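Local coordinates for protein 6-carboxyhexanoate--coa ligase (Bacillus subtilis, PDB 5FLG) that belongs to an acid–CoA ligase family and binds phosphoaminophosphonic acid-adenylate ester, pimelic acid and magnesium ions, at residues A177-A187 against Y241-I252; H27-I35 against V145-P153. All coordinates share one frame; numbering follows the deposited sequence.

Contact 1 (A177-A187 against Y241-I252). With ANP (phosphoaminophosphonic acid-adenylate ester), chain D.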
loop_
_atom_site.group_PDB
_atom_site.type_symbol
_atom_site.label_atom_id
_atom_site.label_comp_id
_atom_site.label_asym_id
_atom_site.label_seq_id
_atom_site.Cartn_x
_atom_site.Cartn_y
_atom_site.Cartn_z
ATOM N N ALA A 177 8.762 19.327 9.799
ATOM C CA ALA A 177 9.621 18.147 9.754
ATOM C C ALA A 177 10.279 18.015 8.391
ATOM O O ALA A 177 11.507 17.727 8.295
ATOM C CB ALA A 177 8.861 16.893 10.073
ATOM N N LEU A 178 9.459 18.163 7.341
ATOM C CA LEU A 178 9.973 18.129 5.979
ATOM C C LEU A 178 11.034 19.191 5.739
ATOM O O LEU A 178 12.102 18.906 5.203
ATOM C CB LEU A 178 8.826 18.290 4.974
ATOM C CG LEU A 178 9.204 18.072 3.509
ATOM C CD1 LEU A 178 7.978 17.686 2.688
ATOM C CD2 LEU A 178 9.851 19.330 2.946
ATOM N N ALA A 179 10.676 20.438 6.046
ATOM C CA ALA A 179 11.532 21.533 5.793
ATOM C C ALA A 179 12.840 21.407 6.537
ATOM O O ALA A 179 13.865 21.795 6.005
ATOM C CB ALA A 179 10.885 22.854 6.097
ATOM N N SER A 180 12.793 20.931 7.777
ATOM C CA SER A 180 14.019 20.710 8.522
ATOM C C SER A 180 14.922 19.634 7.905
ATOM O O SER A 180 16.148 19.792 7.809
ATOM C CB SER A 180 13.686 20.375 9.972
ATOM O OG SER A 180 12.997 21.451 10.548
ATOM N N LYS A 181 14.335 18.518 7.512
ATOM C CA LYS A 181 15.122 17.515 6.823
ATOM C C LYS A 181 15.727 18.078 5.543
ATOM O O LYS A 181 16.925 17.922 5.293
ATOM C CB LYS A 181 14.296 16.291 6.465
ATOM C CG LYS A 181 15.001 15.432 5.434
ATOM C CD LYS A 181 14.481 14.011 5.374
ATOM C CE LYS A 181 15.012 13.340 4.131
ATOM N NZ LYS A 181 14.681 11.902 4.057
ATOM N N VAL A 182 14.905 18.774 4.759
ATOM C CA VAL A 182 15.338 19.258 3.477
ATOM C C VAL A 182 16.443 20.302 3.651
ATOM O O VAL A 182 17.440 20.279 2.943
ATOM C CB VAL A 182 14.159 19.815 2.679
ATOM C CG1 VAL A 182 14.640 20.553 1.443
ATOM C CG2 VAL A 182 13.235 18.678 2.264
ATOM N N SER A 183 16.258 21.218 4.591
ATOM C CA SER A 183 17.195 22.323 4.749
ATOM C C SER A 183 18.588 21.873 5.198
ATOM O O SER A 183 19.579 22.567 4.970
ATOM C CB SER A 183 16.649 23.300 5.744
ATOM O OG SER A 183 17.451 24.454 5.814
ATOM N N ARG A 184 18.613 20.794 5.971
ATOM C CA ARG A 184 19.846 20.165 6.414
ATOM C C ARG A 184 20.728 19.735 5.221
ATOM O O ARG A 184 21.943 19.662 5.316
ATOM C CB ARG A 184 19.473 18.946 7.245
ATOM C CG ARG A 184 20.649 18.188 7.823
ATOM C CD ARG A 184 20.362 17.773 9.261
ATOM N NE ARG A 184 21.434 16.952 9.817
ATOM C CZ ARG A 184 21.738 15.748 9.356
ATOM N NH1 ARG A 184 21.064 15.255 8.326
ATOM N NH2 ARG A 184 22.728 15.059 9.895
ATOM N N HIS A 185 20.110 19.328 4.133
ATOM C CA HIS A 185 20.889 18.843 3.016
ATOM C C HIS A 185 21.865 19.887 2.483
ATOM O O HIS A 185 21.488 20.988 2.157
ATOM C CB HIS A 185 19.980 18.356 1.913
ATOM C CG HIS A 185 20.686 17.534 0.892
ATOM N ND1 HIS A 185 21.618 18.071 0.025
ATOM C CD2 HIS A 185 20.666 16.204 0.650
ATOM C CE1 HIS A 185 22.121 17.112 -0.731
ATOM N NE2 HIS A 185 21.536 15.974 -0.396
ATOM N N PRO A 186 23.150 19.550 2.431
ATOM C CA PRO A 186 24.103 20.623 2.051
ATOM C C PRO A 186 23.889 21.253 0.661
ATOM O O PRO A 186 24.200 22.415 0.474
ATOM C CB PRO A 186 25.488 19.956 2.144
ATOM C CG PRO A 186 25.268 18.497 2.305
ATOM C CD PRO A 186 23.782 18.230 2.595
ATOM N N ALA A 187 23.192 20.595 -0.249
ATOM C CA ALA A 187 22.976 21.222 -1.570
ATOM C C ALA A 187 21.740 22.140 -1.656
ATOM O O ALA A 187 21.593 22.921 -2.615
ATOM C CB ALA A 187 22.934 20.151 -2.647
ATOM N N TYR A 241 21.225 13.384 -4.680
ATOM C CA TYR A 241 20.437 14.266 -3.838
ATOM C C TYR A 241 19.054 13.656 -3.645
ATOM O O TYR A 241 18.533 13.616 -2.517
ATOM C CB TYR A 241 20.319 15.671 -4.448
ATOM C CG TYR A 241 21.640 16.390 -4.756
ATOM C CD1 TYR A 241 22.801 16.112 -4.042
ATOM C CD2 TYR A 241 21.689 17.413 -5.697
ATOM C CE1 TYR A 241 23.975 16.833 -4.262
ATOM C CE2 TYR A 241 22.863 18.120 -5.942
ATOM C CZ TYR A 241 24.001 17.820 -5.231
ATOM O OH TYR A 241 25.118 18.607 -5.403
ATOM N N ILE A 242 18.484 13.148 -4.733
ATOM C CA ILE A 242 17.138 12.561 -4.720
ATOM C C ILE A 242 17.102 11.365 -3.778
ATOM O O ILE A 242 16.142 11.158 -3.017
ATOM C CB ILE A 242 16.693 12.130 -6.145
ATOM C CG1 ILE A 242 16.295 13.358 -6.966
ATOM C CG2 ILE A 242 15.521 11.156 -6.079
ATOM C CD1 ILE A 242 15.901 13.040 -8.388
ATOM N N HIS A 243 18.169 10.580 -3.806
ATOM C CA HIS A 243 18.212 9.398 -2.977
ATOM C C HIS A 243 18.275 9.778 -1.488
ATOM O O HIS A 243 17.523 9.237 -0.674
ATOM C CB HIS A 243 19.396 8.520 -3.382
ATOM C CG HIS A 243 19.508 7.269 -2.579
ATOM N ND1 HIS A 243 20.233 7.206 -1.412
ATOM C CD2 HIS A 243 18.888 6.072 -2.708
ATOM C CE1 HIS A 243 20.118 5.998 -0.894
ATOM N NE2 HIS A 243 19.310 5.290 -1.664
ATOM N N ASP A 244 19.078 10.788 -1.163
ATOM C CA ASP A 244 19.103 11.325 0.191
ATOM C C ASP A 244 17.721 11.788 0.635
ATOM O O ASP A 244 17.311 11.515 1.760
ATOM C CB ASP A 244 20.059 12.507 0.316
ATOM C CG ASP A 244 21.497 12.128 0.027
ATOM O OD1 ASP A 244 21.861 10.971 0.331
ATOM O OD2 ASP A 244 22.266 12.995 -0.474
ATOM N N LEU A 245 17.048 12.582 -0.191
ATOM C CA LEU A 245 15.743 13.102 0.198
ATOM C C LEU A 245 14.707 11.996 0.388
ATOM O O LEU A 245 13.829 12.084 1.248
ATOM C CB LEU A 245 15.242 14.121 -0.826
ATOM C CG LEU A 245 16.096 15.383 -0.905
ATOM C CD1 LEU A 245 15.729 16.180 -2.131
ATOM C CD2 LEU A 245 15.936 16.235 0.339
ATOM N N GLU A 246 14.798 10.954 -0.425
ATOM C CA GLU A 246 13.848 9.864 -0.334
ATOM C C GLU A 246 14.173 8.847 0.752
ATOM O O GLU A 246 13.249 8.288 1.351
ATOM C CB GLU A 246 13.662 9.195 -1.701
ATOM C CG GLU A 246 13.087 10.165 -2.735
ATOM C CD GLU A 246 12.783 9.539 -4.091
ATOM O OE1 GLU A 246 13.437 8.542 -4.462
ATOM O OE2 GLU A 246 11.920 10.095 -4.819
ATOM N N LYS A 247 15.450 8.695 1.113
ATOM C CA LYS A 247 15.864 7.528 1.904
ATOM C C LYS A 247 16.499 7.781 3.282
ATOM O O LYS A 247 16.594 6.865 4.109
ATOM C CB LYS A 247 16.786 6.648 1.082
ATOM C CG LYS A 247 16.107 6.087 -0.158
ATOM C CD LYS A 247 14.940 5.185 0.222
ATOM C CE LYS A 247 14.914 3.913 -0.610
ATOM N NZ LYS A 247 14.277 4.169 -1.927
ATOM N N GLN A 248 16.917 9.009 3.548
ATOM C CA GLN A 248 17.655 9.292 4.774
ATOM C C GLN A 248 16.692 9.540 5.952
ATOM O O GLN A 248 15.832 10.397 5.871
ATOM C CB GLN A 248 18.543 10.495 4.550
ATOM C CG GLN A 248 19.498 10.805 5.686
ATOM C CD GLN A 248 19.737 12.305 5.815
ATOM O OE1 GLN A 248 18.847 13.113 5.517
ATOM N NE2 GLN A 248 20.941 12.685 6.240
ATOM N N PRO A 249 16.777 8.716 6.999
ATOM C CA PRO A 249 15.733 8.801 8.012
ATOM C C PRO A 249 16.034 9.848 9.071
ATOM O O PRO A 249 17.145 9.934 9.579
ATOM C CB PRO A 249 15.684 7.393 8.614
ATOM C CG PRO A 249 16.983 6.756 8.274
ATOM C CD PRO A 249 17.561 7.470 7.088
ATOM N N ILE A 250 15.042 10.677 9.356
ATOM C CA ILE A 250 15.194 11.814 10.210
ATOM C C ILE A 250 14.047 11.817 11.225
ATOM O O ILE A 250 12.885 11.659 10.858
ATOM C CB ILE A 250 15.140 13.092 9.389
ATOM C CG1 ILE A 250 16.382 13.187 8.472
ATOM C CG2 ILE A 250 15.112 14.295 10.298
ATOM C CD1 ILE A 250 17.604 13.716 9.182
ATOM N N LEU A 251 14.387 11.972 12.492
ATOM C CA LEU A 251 13.398 12.333 13.509
ATOM C C LEU A 251 13.681 13.721 14.027
ATOM O O LEU A 251 14.837 14.089 14.230
ATOM C CB LEU A 251 13.436 11.361 14.674
ATOM C CG LEU A 251 12.887 9.976 14.396
ATOM C CD1 LEU A 251 13.096 9.073 15.612
ATOM C CD2 LEU A 251 11.418 10.017 14.006
ATOM N N ILE A 252 12.630 14.511 14.207
ATOM C CA ILE A 252 12.773 15.818 14.795
ATOM C C ILE A 252 12.628 15.697 16.329
ATOM O O ILE A 252 11.687 15.098 16.837
ATOM C CB ILE A 252 11.720 16.776 14.264
ATOM C CG1 ILE A 252 11.740 16.798 12.746
ATOM C CG2 ILE A 252 11.926 18.147 14.857
ATOM C CD1 ILE A 252 13.043 17.311 12.163
HETATM P PG ANP D . -1.888 16.408 2.243
HETATM O O1G ANP D . -2.824 15.272 2.552
HETATM O O2G ANP D . -2.619 17.688 1.945
HETATM O O3G ANP D . -0.781 16.627 3.222
HETATM P PB ANP D . 0.388 16.484 0.335
HETATM O O1B ANP D . 1.307 16.235 1.477
HETATM O O2B ANP D . 0.578 15.905 -1.018
HETATM N N3B ANP D . -1.181 15.904 0.770
HETATM P PA ANP D . 0.612 19.228 1.171
HETATM O O1A ANP D . -0.342 20.331 1.163
HETATM O O2A ANP D . 1.123 18.600 2.436
HETATM O O3A ANP D . 0.167 18.076 0.140
HETATM O "O5'" ANP D . 1.910 19.820 0.340
HETATM C "C5'" ANP D . 1.734 20.764 -0.678
HETATM C "C4'" ANP D . 2.579 20.368 -1.891
HETATM O "O4'" ANP D . 3.943 20.225 -1.477
HETATM C "C3'" ANP D . 2.153 19.029 -2.473
HETATM O "O3'" ANP D . 1.200 19.191 -3.517
HETATM C "C2'" ANP D . 3.434 18.498 -3.047
HETATM O "O2'" ANP D . 3.666 19.131 -4.307
HETATM C "C1'" ANP D . 4.439 19.012 -2.056
HETATM N N9 ANP D . 4.696 17.965 -1.060
HETATM C C8 ANP D . 3.881 17.558 -0.023
HETATM N N7 ANP D . 4.513 16.622 0.723
HETATM C C5 ANP D . 5.726 16.399 0.131
HETATM C C6 ANP D . 6.886 15.519 0.347
HETATM N N6 ANP D . 6.922 14.628 1.342
HETATM N N1 ANP D . 7.946 15.621 -0.485
HETATM C C2 ANP D . 7.937 16.475 -1.515
HETATM N N3 ANP D . 6.960 17.365 -1.757
HETATM C C4 ANP D . 5.815 17.277 -1.039
#
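The amine of buried Lys-181 ends among main-chain carbonyls of the 241-252 segment instead of at a carboxylate. CG lies anti to the backbone N (chi1 164°) and the chain stays extended, which carries NZ from helix 170-184 to the point where helix 238-247 gives way to strand 250-252. There Lys-181 NZ donates to Gln-248 O at 2.6 Å, in the carbonyl plane and on a lone pair, and to Leu-245 O at 2.9 Å, from well above that carbonyl's plane. Ser-148 O is a third acceptor. On the way Lys-181 CD rests on Ile-250 CG1 at 3.7 Å, so the side chain presents apolar methylenes along its length and a polar amine at its tip.

Small residues let strand 250-252 come near the helix: Ala-177 CB meets Ile-252 CG1 at 3.9 Å, and Ser-180 CB touches CD1 of the same isoleucine. Val-182 CG2 packs on Leu-245 CD2. Leu-178, directed away from 241-252, reaches ANP (CD1 to C6 3.4 Å), so the contact joins a helix lining the nucleotide pocket to helix 238-247 and strand 250-252.

Farther along the 177-187 segment, His-185 is held at both nitrogens. ND1 accepts from Ala-187 N in the ring plane, while His-185 NE2 donates to the anti side of Asp-244 OD2 at 3.1 Å. Ala-187 CB makes a CH-pi contact over one face of Tyr-241, whose OH bonds to Asn-236 N.

Several carbonyls pointed at one amine probably favour a protonated Lys-181 despite its burial, and tie helix 170-184 to the backbone where helix 238-247 passes into strand 250-252.

Contact 2 (H27-I35 against V145-P153). With ANP (phosphoaminophosphonic acid-adenylate ester), chain D.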
loop_
_atom_site.group_PDB
_atom_site.type_symbol
_atom_site.label_atom_id
_atom_site.label_comp_id
_atom_site.label_asym_id
_atom_site.label_seq_id
_atom_site.Cartn_x
_atom_site.Cartn_y
_atom_site.Cartn_z
ATOM N N HIS A 27 -4.260 13.788 -7.793
ATOM C CA HIS A 27 -3.619 13.616 -6.487
ATOM C C HIS A 27 -4.510 14.198 -5.400
ATOM O O HIS A 27 -4.892 15.355 -5.467
ATOM C CB HIS A 27 -2.255 14.353 -6.478
ATOM C CG HIS A 27 -1.582 14.375 -5.135
ATOM N ND1 HIS A 27 -1.105 13.240 -4.527
ATOM C CD2 HIS A 27 -1.328 15.391 -4.274
ATOM C CE1 HIS A 27 -0.613 13.543 -3.339
ATOM N NE2 HIS A 27 -0.718 14.846 -3.168
ATOM N N ILE A 28 -4.884 13.403 -4.421
ATOM C CA ILE A 28 -5.707 13.947 -3.334
ATOM C C ILE A 28 -4.843 14.219 -2.105
ATOM O O ILE A 28 -4.771 15.358 -1.591
ATOM C CB ILE A 28 -6.822 12.969 -2.904
ATOM C CG1 ILE A 28 -7.842 12.748 -4.023
ATOM C CG2 ILE A 28 -7.516 13.501 -1.659
ATOM C CD1 ILE A 28 -8.679 13.969 -4.304
ATOM N N SER A 29 -4.161 13.175 -1.660
ATOM C CA SER A 29 -3.374 13.244 -0.440
ATOM C C SER A 29 -2.129 12.355 -0.497
ATOM O O SER A 29 -2.102 11.340 -1.183
ATOM C CB SER A 29 -4.225 12.833 0.754
ATOM O OG SER A 29 -3.519 13.036 1.958
ATOM N N GLY A 30 -1.103 12.750 0.249
ATOM C CA GLY A 30 0.075 11.921 0.455
ATOM C C GLY A 30 0.557 12.091 1.883
ATOM O O GLY A 30 0.407 13.140 2.466
ATOM N N GLY A 31 1.127 11.056 2.466
ATOM C CA GLY A 31 1.736 11.214 3.770
ATOM C C GLY A 31 2.931 10.319 3.964
ATOM O O GLY A 31 3.044 9.251 3.348
ATOM N N GLU A 32 3.778 10.689 4.917
ATOM C CA GLU A 32 4.880 9.822 5.268
ATOM C C GLU A 32 5.228 9.915 6.720
ATOM O O GLU A 32 5.138 10.959 7.297
ATOM C CB GLU A 32 6.110 10.160 4.384
ATOM C CG GLU A 32 6.247 11.631 4.096
ATOM C CD GLU A 32 5.404 12.090 2.927
ATOM O OE1 GLU A 32 5.411 11.411 1.875
ATOM O OE2 GLU A 32 4.835 13.206 3.016
ATOM N N ARG A 33 5.571 8.797 7.332
ATOM C CA ARG A 33 5.738 8.748 8.772
ATOM C C ARG A 33 6.904 7.827 9.020
ATOM O O ARG A 33 7.273 7.050 8.162
ATOM C CB ARG A 33 4.478 8.184 9.484
ATOM C CG ARG A 33 3.220 9.031 9.295
ATOM C CD ARG A 33 3.264 10.366 10.043
ATOM N NE ARG A 33 3.405 10.123 11.484
ATOM C CZ ARG A 33 2.418 9.719 12.286
ATOM N NH1 ARG A 33 1.180 9.621 11.830
ATOM N NH2 ARG A 33 2.671 9.408 13.550
ATOM N N LEU A 34 7.542 7.992 10.167
ATOM C CA LEU A 34 8.601 7.108 10.596
ATOM C C LEU A 34 8.396 6.758 12.083
ATOM O O LEU A 34 8.478 7.618 12.922
ATOM C CB LEU A 34 9.923 7.830 10.371
ATOM C CG LEU A 34 11.204 7.099 10.706
ATOM C CD1 LEU A 34 11.413 5.983 9.694
ATOM C CD2 LEU A 34 12.377 8.078 10.689
ATOM N N ILE A 35 8.233 5.483 12.396
ATOM C CA ILE A 35 7.679 5.098 13.681
ATOM C C ILE A 35 8.196 3.764 14.166
ATOM O O ILE A 35 8.616 2.919 13.378
ATOM C CB ILE A 35 6.140 4.971 13.608
ATOM C CG1 ILE A 35 5.759 4.029 12.463
ATOM C CG2 ILE A 35 5.511 6.345 13.447
ATOM C CD1 ILE A 35 4.458 3.266 12.727
ATOM N N VAL A 145 9.751 14.860 -6.651
ATOM C CA VAL A 145 10.605 14.152 -5.731
ATOM C C VAL A 145 9.892 14.162 -4.406
ATOM O O VAL A 145 9.519 15.221 -3.911
ATOM C CB VAL A 145 11.981 14.850 -5.587
ATOM C CG1 VAL A 145 12.785 14.238 -4.452
ATOM C CG2 VAL A 145 12.763 14.765 -6.898
ATOM N N ARG A 146 9.719 12.991 -3.814
ATOM C CA ARG A 146 8.885 12.870 -2.620
ATOM C C ARG A 146 9.769 12.602 -1.414
ATOM O O ARG A 146 10.347 11.559 -1.288
ATOM C CB ARG A 146 7.851 11.767 -2.771
ATOM C CG ARG A 146 6.770 11.806 -1.676
ATOM C CD ARG A 146 5.677 12.864 -1.905
ATOM N NE ARG A 146 4.826 12.967 -0.704
ATOM C CZ ARG A 146 3.734 13.720 -0.552
ATOM N NH1 ARG A 146 3.288 14.494 -1.528
ATOM N NH2 ARG A 146 3.136 13.761 0.649
ATOM N N VAL A 147 9.911 13.591 -0.558
ATOM C CA VAL A 147 10.707 13.453 0.640
ATOM C C VAL A 147 10.010 12.502 1.602
ATOM O O VAL A 147 8.795 12.578 1.804
ATOM C CB VAL A 147 10.895 14.822 1.305
ATOM C CG1 VAL A 147 11.750 14.691 2.555
ATOM C CG2 VAL A 147 11.538 15.791 0.306
ATOM N N SER A 148 10.766 11.540 2.096
ATOM C CA SER A 148 10.202 10.493 2.877
ATOM C C SER A 148 11.065 10.221 4.126
ATOM O O SER A 148 12.181 10.727 4.242
ATOM C CB SER A 148 10.098 9.270 1.992
ATOM O OG SER A 148 9.373 8.250 2.623
ATOM N N ARG A 149 10.547 9.400 5.038
ATOM C CA ARG A 149 11.314 8.879 6.166
ATOM C C ARG A 149 11.731 9.979 7.091
ATOM O O ARG A 149 12.889 10.026 7.545
ATOM C CB ARG A 149 12.545 8.143 5.680
ATOM C CG ARG A 149 12.181 6.864 4.975
ATOM C CD ARG A 149 13.414 6.176 4.463
ATOM N NE ARG A 149 13.059 4.892 3.870
ATOM C CZ ARG A 149 13.887 3.863 3.806
ATOM N NH1 ARG A 149 15.157 4.001 4.209
ATOM N NH2 ARG A 149 13.448 2.712 3.325
ATOM N N MET A 150 10.815 10.916 7.310
ATOM C CA MET A 150 10.995 11.907 8.356
ATOM C C MET A 150 9.730 11.966 9.202
ATOM O O MET A 150 8.647 11.638 8.718
ATOM C CB MET A 150 11.306 13.264 7.785
ATOM C CG MET A 150 10.133 13.959 7.090
ATOM S SD MET A 150 9.824 13.298 5.453
ATOM C CE MET A 150 8.724 14.516 4.761
ATOM N N ASP A 151 9.862 12.361 10.458
ATOM C CA ASP A 151 8.685 12.464 11.360
ATOM C C ASP A 151 9.117 13.178 12.619
ATOM O O ASP A 151 10.314 13.484 12.792
ATOM C CB ASP A 151 8.205 11.069 11.720
ATOM C CG ASP A 151 6.691 11.006 12.074
ATOM O OD1 ASP A 151 6.098 12.041 12.431
ATOM O OD2 ASP A 151 6.105 9.920 11.898
ATOM N N TRP A 152 8.146 13.440 13.498
ATOM C CA TRP A 152 8.340 14.261 14.662
ATOM C C TRP A 152 7.359 13.726 15.697
ATOM O O TRP A 152 6.179 13.936 15.548
ATOM C CB TRP A 152 7.960 15.694 14.317
ATOM C CG TRP A 152 8.376 16.688 15.331
ATOM C CD1 TRP A 152 8.635 16.449 16.642
ATOM C CD2 TRP A 152 8.380 18.102 15.180
ATOM N NE1 TRP A 152 8.885 17.615 17.292
ATOM C CE2 TRP A 152 8.726 18.651 16.415
ATOM C CE3 TRP A 152 8.085 18.959 14.129
ATOM C CZ2 TRP A 152 8.989 20.002 16.575
ATOM C CZ3 TRP A 152 8.210 20.292 14.323
ATOM C CH2 TRP A 152 8.661 20.818 15.535
ATOM N N PRO A 153 7.843 12.922 16.645
ATOM C CA PRO A 153 7.003 12.408 17.723
ATOM C C PRO A 153 6.085 13.467 18.322
ATOM O O PRO A 153 6.532 14.565 18.761
ATOM C CB PRO A 153 8.015 11.894 18.746
ATOM C CG PRO A 153 9.241 11.548 17.913
ATOM C CD PRO A 153 9.274 12.568 16.816
HETATM P PG ANP D . -1.888 16.408 2.243
HETATM O O1G ANP D . -2.824 15.272 2.552
HETATM O O2G ANP D . -2.619 17.688 1.945
HETATM O O3G ANP D . -0.781 16.627 3.222
HETATM P PB ANP D . 0.388 16.484 0.335
HETATM O O1B ANP D . 1.307 16.235 1.477
HETATM O O2B ANP D . 0.578 15.905 -1.018
HETATM N N3B ANP D . -1.181 15.904 0.770
HETATM P PA ANP D . 0.612 19.228 1.171
HETATM O O1A ANP D . -0.342 20.331 1.163
HETATM O O2A ANP D . 1.123 18.600 2.436
HETATM O O3A ANP D . 0.167 18.076 0.140
HETATM O "O5'" ANP D . 1.910 19.820 0.340
HETATM C "C5'" ANP D . 1.734 20.764 -0.678
HETATM C "C4'" ANP D . 2.579 20.368 -1.891
HETATM O "O4'" ANP D . 3.943 20.225 -1.477
HETATM C "C3'" ANP D . 2.153 19.029 -2.473
HETATM O "O3'" ANP D . 1.200 19.191 -3.517
HETATM C "C2'" ANP D . 3.434 18.498 -3.047
HETATM O "O2'" ANP D . 3.666 19.131 -4.307
HETATM C "C1'" ANP D . 4.439 19.012 -2.056
HETATM N N9 ANP D . 4.696 17.965 -1.060
HETATM C C8 ANP D . 3.881 17.558 -0.023
HETATM N N7 ANP D . 4.513 16.622 0.723
HETATM C C5 ANP D . 5.726 16.399 0.131
HETATM C C6 ANP D . 6.886 15.519 0.347
HETATM N N6 ANP D . 6.922 14.628 1.342
HETATM N N1 ANP D . 7.946 15.621 -0.485
HETATM C C2 ANP D . 7.937 16.475 -1.515
HETATM N N3 ANP D . 6.960 17.365 -1.757
HETATM C C4 ANP D . 5.815 17.277 -1.039
HETATM O O HOH W 1 8.305 7.609 5.534
#
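Arg-146 and Glu-32 form a side-on salt bridge, two nitrogens to two oxygens. Arg-146 NE points almost straight at Glu-32 OE1 (3.1 Å, 171°) in the guanidinium plane, while NH2 uses the syn lone pair of OE2 at 3.0 Å from a tilted position, because carboxylate and guanidinium planes stand 43° apart. In Glu-32, CG sits between backbone N and carbonyl carbon (chi1 37°), and a bend at chi2 turns the carboxylate toward ANP, where OE2 takes a weak hydrogen bond from N6. Glu-32 CG lies 3.9 Å from Met-150 CE. The Arg-146 guanidinium lays one face over N7 of ANP; NH1 reaches ANP O2B and also Arg-124 O, and NH2 reaches ANP O1B. Arginine suits this spot because its flat cation can serve base, phosphates and carboxylate at once.

Strand 26-36, an edge strand of the antiparallel sheet with 8-17 and 61-68, forms this wall of the nucleotide pocket; a classic beta bulge at Ile-28 and Ser-29 faces Ala-15. Beside it His-27 NE2 donates to ANP O2B at 2.7 Å. Gly-30, without a side chain, leaves room for Arg-146 NH2, 3.3 Å from Gly-30 C. The Val-147 backbone reads the adenine edge: N donates to ANP N1, and O accepts from ANP N6 at 2.8 Å.

Arg-33 curls, bent at chi2 and chi3, into a salt bridge of NE with the syn side of Asp-151 OD2 (2.7 Å), with the guanidinium plane of Arg-33 nearly perpendicular to the carboxylate. Asp-151 OD2 also takes Leu-34 N on its anti side at 3.0 Å, while OD1 accepts from Trp-152 N.

Overall arrangement
Contacts 1 and 2 have centres about 11 Å apart, and both segments of contact 2 precede those of contact 1 in the sequence. They share a parallel sheet, in which strands 250-252 and 150-151 are neighbours: Ile-250 N lies 2.9 Å from Arg-149 O, a probable hydrogen bond. Close by, Lys-181 NZ of contact 1 comes within 2.8 Å of Ser-148 O in contact 2. Both contacts touch ANP, but unequally. Contact 2 supplies many of its polar partners, and the Arg-146 side chain is about 4 Å from a magnesium ion. Contact 1 contributes the apolar Leu-178, and its Ala-177 side chain is about 11 Å from pimelic acid.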